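Local coordinates for T-lymphoma invasion and metastasis-inducing protein 1 (Homo sapiens, PDB 4K2P) that probably binds phosphoinositides and partner proteins such as Par-3 through its PH and coiled-coil region, in signalling linked to tight junctions and cell invasion, at residues Asp151-Leu162 / Ile174-Leu185. The protein carries 5 engineered substitutions. Numbering follows the deposited sequence.
Sequences DEKLKKMGELQL and ILDQIFVWEQNL. Engineered in segment 151-162: Leu154 (natural residue Met), Leu160 (natural residue Met). With CA (calcium ion), chain E.
Trp181 lays its indole flat on helix 151-161: CB of the engineered Leu154 stands over the face of the six-membered ring, 4.0 Å from its centroid, a CH-pi contact, while Lys155 N and Asp151 O lie over the same face. The opposite face takes Gln177 CB of its own helix. With CG anti to the carbonyl carbon (chi1 -74°), the indole reaches toward Gly158, where a CB would come within 3.1 Å of Trp181 CZ3 and collide; the bare backbone lets Ile174 CG2 approach Gly158 O (3.4 Å) and Ile178 CD1 approach Gly158 C. Cut back to an alanine, Trp181 would probably leave Leu154 CB and the Lys155 backbone without the ring face that packs on them, opening a gap between the helices. Over these segments the axes come within 9.3 Å and run 154° apart, an antiparallel helical hairpin consistent with the coiled-coil part of the CC-Ex domain. In keeping with that, Lys155 is a knob in the hole made by Ile178, Trp181, Glu182 and Leu185; its NZ turns back to Glu159 OE2 in a weakly bonded salt bridge. Toward the turn, Leu162 CD1 presses on Ile174 CG2 (3.5 Å) and Ile178 CD1, the latter also meeting Glu159 CG. At the other end Leu185 CD2 packs on Asp151 CB and Glu152 CG. Beside it, Asn184 ND2 donates to Asp151 OD2 (3.2 Å, 150°), nearly along the C-O axis, while Asn184 OD1 binds a calcium ion at 2.3 Å with five waters.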
loop_
_atom_site.group_PDB
_atom_site.type_symbol
_atom_site.label_atom_id
_atom_site.label_comp_id
_atom_site.label_asym_id
_atom_site.label_seq_id
_atom_site.Cartn_x
_atom_site.Cartn_y
_atom_site.Cartn_z
ATOM N N ASP A 151 -12.157 -15.283 10.495
ATOM C CA ASP A 151 -13.220 -14.525 9.837
ATOM C C ASP A 151 -13.750 -15.238 8.592
ATOM O O ASP A 151 -14.916 -15.066 8.231
ATOM C CB ASP A 151 -12.738 -13.118 9.477
ATOM C CG ASP A 151 -12.909 -12.136 10.619
ATOM O OD1 ASP A 151 -13.012 -12.588 11.783
ATOM O OD2 ASP A 151 -12.923 -10.912 10.356
ATOM N N GLU A 152 -12.916 -16.056 7.955
ATOM C CA GLU A 152 -13.367 -16.862 6.823
ATOM C C GLU A 152 -14.365 -17.916 7.289
ATOM O O GLU A 152 -15.355 -18.192 6.626
ATOM C CB GLU A 152 -12.193 -17.545 6.121
ATOM C CG GLU A 152 -11.509 -16.675 5.087
ATOM C CD GLU A 152 -10.305 -17.345 4.463
ATOM O OE1 GLU A 152 -9.886 -18.416 4.951
ATOM O OE2 GLU A 152 -9.760 -16.784 3.493
ATOM N N LYS A 153 -14.077 -18.514 8.431
ATOM C CA LYS A 153 -14.907 -19.569 8.979
ATOM C C LYS A 153 -16.233 -19.018 9.480
ATOM O O LYS A 153 -17.273 -19.638 9.301
ATOM C CB LYS A 153 -14.159 -20.286 10.094
ATOM C CG LYS A 153 -13.114 -21.251 9.565
ATOM C CD LYS A 153 -12.261 -21.823 10.679
ATOM C CE LYS A 153 -11.292 -22.857 10.139
ATOM N NZ LYS A 153 -10.381 -23.354 11.199
ATOM N N LEU A 154 -16.187 -17.849 10.108
ATOM C CA LEU A 154 -17.384 -17.208 10.625
ATOM C C LEU A 154 -18.280 -16.813 9.461
ATOM O O LEU A 154 -19.493 -17.015 9.507
ATOM C CB LEU A 154 -17.026 -15.998 11.491
ATOM C CG LEU A 154 -16.429 -16.326 12.861
ATOM C CD1 LEU A 154 -15.724 -15.111 13.475
ATOM C CD2 LEU A 154 -17.516 -16.838 13.807
ATOM N N LYS A 155 -17.681 -16.292 8.398
ATOM C CA LYS A 155 -18.433 -15.874 7.222
ATOM C C LYS A 155 -19.091 -17.075 6.536
ATOM O O LYS A 155 -20.224 -16.989 6.057
ATOM C CB LYS A 155 -17.510 -15.126 6.249
ATOM C CG LYS A 155 -18.178 -14.664 4.957
ATOM C CD LYS A 155 -17.223 -13.837 4.116
ATOM C CE LYS A 155 -17.820 -13.459 2.782
ATOM N NZ LYS A 155 -17.544 -14.496 1.745
ATOM N N LYS A 156 -18.384 -18.199 6.499
ATOM C CA LYS A 156 -18.904 -19.413 5.874
ATOM C C LYS A 156 -20.104 -19.942 6.679
ATOM O O LYS A 156 -21.120 -20.356 6.116
ATOM C CB LYS A 156 -17.781 -20.452 5.776
ATOM C CG LYS A 156 -18.129 -21.773 5.126
ATOM C CD LYS A 156 -16.850 -22.586 4.936
ATOM C CE LYS A 156 -17.121 -24.038 4.585
ATOM N NZ LYS A 156 -15.843 -24.788 4.412
ATOM N N MET A 157 -19.974 -19.901 7.998
ATOM C CA MET A 157 -21.050 -20.270 8.909
ATOM C C MET A 157 -22.266 -19.372 8.719
ATOM O O MET A 157 -23.393 -19.844 8.659
ATOM C CB MET A 157 -20.556 -20.199 10.355
ATOM C CG MET A 157 -21.638 -20.396 11.406
ATOM S SD MET A 157 -20.934 -20.514 13.057
ATOM C CE MET A 157 -20.616 -22.280 13.138
ATOM N N GLY A 158 -22.026 -18.072 8.616
ATOM C CA GLY A 158 -23.083 -17.098 8.419
ATOM C C GLY A 158 -23.861 -17.337 7.140
ATOM O O GLY A 158 -25.090 -17.301 7.127
ATOM N N GLU A 159 -23.137 -17.558 6.052
ATOM C CA GLU A 159 -23.752 -17.802 4.755
ATOM C C GLU A 159 -24.623 -19.057 4.781
ATOM O O GLU A 159 -25.698 -19.077 4.202
ATOM C CB GLU A 159 -22.673 -17.884 3.671
ATOM C CG GLU A 159 -22.278 -16.495 3.145
ATOM C CD GLU A 159 -20.970 -16.473 2.372
ATOM O OE1 GLU A 159 -20.269 -17.503 2.348
ATOM O OE2 GLU A 159 -20.648 -15.417 1.780
ATOM N N LEU A 160 -24.162 -20.090 5.478
ATOM C CA LEU A 160 -24.922 -21.326 5.616
ATOM C C LEU A 160 -26.138 -21.122 6.515
ATOM O O LEU A 160 -27.105 -21.871 6.438
ATOM C CB LEU A 160 -24.046 -22.443 6.184
ATOM C CG LEU A 160 -23.091 -23.130 5.211
ATOM C CD1 LEU A 160 -22.126 -24.026 5.965
ATOM C CD2 LEU A 160 -23.848 -23.931 4.163
ATOM N N GLN A 161 -26.074 -20.119 7.381
ATOM C CA GLN A 161 -27.153 -19.842 8.323
ATOM C C GLN A 161 -28.252 -18.967 7.759
ATOM O O GLN A 161 -29.374 -18.964 8.258
ATOM C CB GLN A 161 -26.581 -19.156 9.555
ATOM C CG GLN A 161 -26.073 -20.093 10.588
ATOM C CD GLN A 161 -27.153 -21.002 11.082
ATOM O OE1 GLN A 161 -28.219 -20.554 11.509
ATOM N NE2 GLN A 161 -26.904 -22.285 11.014
ATOM N N LEU A 162 -27.900 -18.216 6.726
ATOM C CA LEU A 162 -28.788 -17.241 6.111
ATOM C C LEU A 162 -30.170 -17.813 5.804
ATOM O O LEU A 162 -31.185 -17.182 6.094
ATOM C CB LEU A 162 -28.135 -16.701 4.834
ATOM C CG LEU A 162 -28.202 -15.201 4.526
ATOM C CD1 LEU A 162 -27.820 -14.341 5.703
ATOM C CD2 LEU A 162 -27.297 -14.888 3.342
ATOM N N ILE A 174 -27.449 -11.162 9.993
ATOM C CA ILE A 174 -26.429 -12.073 9.509
ATOM C C ILE A 174 -25.874 -11.559 8.189
ATOM O O ILE A 174 -24.695 -11.730 7.912
ATOM C CB ILE A 174 -26.957 -13.497 9.343
ATOM C CG1 ILE A 174 -27.317 -14.070 10.712
ATOM C CG2 ILE A 174 -25.907 -14.386 8.666
ATOM C CD1 ILE A 174 -28.064 -15.375 10.652
ATOM N N LEU A 175 -26.711 -10.930 7.373
ATOM C CA LEU A 175 -26.229 -10.429 6.095
ATOM C C LEU A 175 -25.259 -9.271 6.351
ATOM O O LEU A 175 -24.191 -9.214 5.746
ATOM C CB LEU A 175 -27.380 -9.984 5.185
ATOM C CG LEU A 175 -26.940 -9.658 3.748
ATOM C CD1 LEU A 175 -26.441 -10.906 3.021
ATOM C CD2 LEU A 175 -28.052 -8.997 2.945
ATOM N N ASP A 176 -25.627 -8.361 7.249
ATOM C CA ASP A 176 -24.717 -7.296 7.687
ATOM C C ASP A 176 -23.374 -7.863 8.120
ATOM O O ASP A 176 -22.324 -7.326 7.765
ATOM C CB ASP A 176 -25.307 -6.501 8.856
ATOM C CG ASP A 176 -26.410 -5.549 8.433
ATOM O OD1 ASP A 176 -26.496 -5.206 7.236
ATOM O OD2 ASP A 176 -27.205 -5.152 9.313
ATOM N N GLN A 177 -23.408 -8.945 8.891
ATOM C CA GLN A 177 -22.182 -9.528 9.412
ATOM C C GLN A 177 -21.327 -10.122 8.315
ATOM O O GLN A 177 -20.108 -10.010 8.362
ATOM C CB GLN A 177 -22.479 -10.594 10.449
ATOM C CG GLN A 177 -22.830 -10.036 11.801
ATOM C CD GLN A 177 -23.224 -11.119 12.765
ATOM O OE1 GLN A 177 -24.072 -11.945 12.457
ATOM N NE2 GLN A 177 -22.587 -11.148 13.923
ATOM N N ILE A 178 -21.961 -10.735 7.321
ATOM C CA ILE A 178 -21.232 -11.317 6.203
ATOM C C ILE A 178 -20.458 -10.206 5.489
ATOM O O ILE A 178 -19.280 -10.367 5.143
ATOM C CB ILE A 178 -22.194 -12.053 5.246
ATOM C CG1 ILE A 178 -22.682 -13.339 5.915
ATOM C CG2 ILE A 178 -21.522 -12.394 3.912
ATOM C CD1 ILE A 178 -23.919 -13.933 5.291
ATOM N N PHE A 179 -21.096 -9.053 5.322
ATOM C CA PHE A 179 -20.438 -7.942 4.647
ATOM C C PHE A 179 -19.351 -7.324 5.525
ATOM O O PHE A 179 -18.357 -6.822 4.995
ATOM C CB PHE A 179 -21.462 -6.887 4.222
ATOM C CG PHE A 179 -22.441 -7.373 3.168
ATOM C CD1 PHE A 179 -22.153 -8.476 2.370
ATOM C CD2 PHE A 179 -23.636 -6.711 2.969
ATOM C CE1 PHE A 179 -23.046 -8.915 1.408
ATOM C CE2 PHE A 179 -24.537 -7.141 2.004
ATOM C CZ PHE A 179 -24.238 -8.245 1.218
ATOM N N VAL A 180 -19.519 -7.367 6.849
ATOM C CA VAL A 180 -18.462 -6.913 7.765
ATOM C C VAL A 180 -17.248 -7.822 7.628
ATOM O O VAL A 180 -16.119 -7.349 7.542
ATOM C CB VAL A 180 -18.923 -6.884 9.252
ATOM C CG1 VAL A 180 -17.739 -6.704 10.206
ATOM C CG2 VAL A 180 -19.920 -5.764 9.479
ATOM N N TRP A 181 -17.486 -9.128 7.601
ATOM C CA TRP A 181 -16.411 -10.105 7.516
ATOM C C TRP A 181 -15.695 -10.010 6.170
ATOM O O TRP A 181 -14.481 -10.189 6.078
ATOM C CB TRP A 181 -16.947 -11.517 7.723
ATOM C CG TRP A 181 -17.295 -11.830 9.155
ATOM C CD1 TRP A 181 -16.541 -11.561 10.271
ATOM C CD2 TRP A 181 -18.476 -12.488 9.619
ATOM N NE1 TRP A 181 -17.189 -12.011 11.396
ATOM C CE2 TRP A 181 -18.378 -12.581 11.025
ATOM C CE3 TRP A 181 -19.611 -13.005 8.985
ATOM C CZ2 TRP A 181 -19.375 -13.166 11.803
ATOM C CZ3 TRP A 181 -20.596 -13.582 9.757
ATOM C CH2 TRP A 181 -20.472 -13.661 11.154
ATOM N N GLU A 182 -16.462 -9.731 5.124
ATOM C CA GLU A 182 -15.912 -9.572 3.793
ATOM C C GLU A 182 -14.918 -8.406 3.782
ATOM O O GLU A 182 -13.814 -8.505 3.245
ATOM C CB GLU A 182 -17.041 -9.332 2.804
ATOM C CG GLU A 182 -16.608 -9.198 1.374
ATOM C CD GLU A 182 -17.790 -9.121 0.443
ATOM O OE1 GLU A 182 -18.579 -8.159 0.551
ATOM O OE2 GLU A 182 -17.942 -10.042 -0.379
ATOM N N GLN A 183 -15.327 -7.308 4.398
ATOM C CA GLN A 183 -14.509 -6.116 4.493
ATOM C C GLN A 183 -13.283 -6.332 5.388
ATOM O O GLN A 183 -12.189 -5.846 5.082
ATOM C CB GLN A 183 -15.373 -4.967 5.003
ATOM C CG GLN A 183 -14.818 -3.598 4.724
ATOM C CD GLN A 183 -15.897 -2.600 4.364
ATOM O OE1 GLN A 183 -16.088 -1.600 5.054
ATOM N NE2 GLN A 183 -16.605 -2.864 3.271
ATOM N N ASN A 184 -13.470 -7.067 6.484
ATOM C CA ASN A 184 -12.379 -7.392 7.398
ATOM C C ASN A 184 -11.315 -8.182 6.672
ATOM O O ASN A 184 -10.126 -7.981 6.885
ATOM C CB ASN A 184 -12.859 -8.205 8.600
ATOM C CG ASN A 184 -13.687 -7.397 9.568
ATOM O OD1 ASN A 184 -13.771 -6.180 9.470
ATOM N ND2 ASN A 184 -14.293 -8.077 10.529
ATOM N N LEU A 185 -11.767 -9.099 5.825
ATOM C CA LEU A 185 -10.877 -10.000 5.117
ATOM C C LEU A 185 -10.086 -9.243 4.045
ATOM O O LEU A 185 -8.927 -9.554 3.806
ATOM C CB LEU A 185 -11.676 -11.163 4.517
ATOM C CG LEU A 185 -12.125 -12.183 5.562
ATOM C CD1 LEU A 185 -13.191 -13.124 5.015
ATOM C CD2 LEU A 185 -10.942 -12.984 6.067
HETATM CA CA CA E . -13.988 -3.908 9.848
HETATM O O HOH W 1 -15.704 -4.406 8.266
HETATM O O HOH W 2 -12.918 -2.132 11.134
HETATM O O HOH W 3 -15.955 -2.703 10.607
HETATM O O HOH W 4 -11.871 -4.013 8.646
HETATM O O HOH W 5 -13.712 -5.030 12.009
#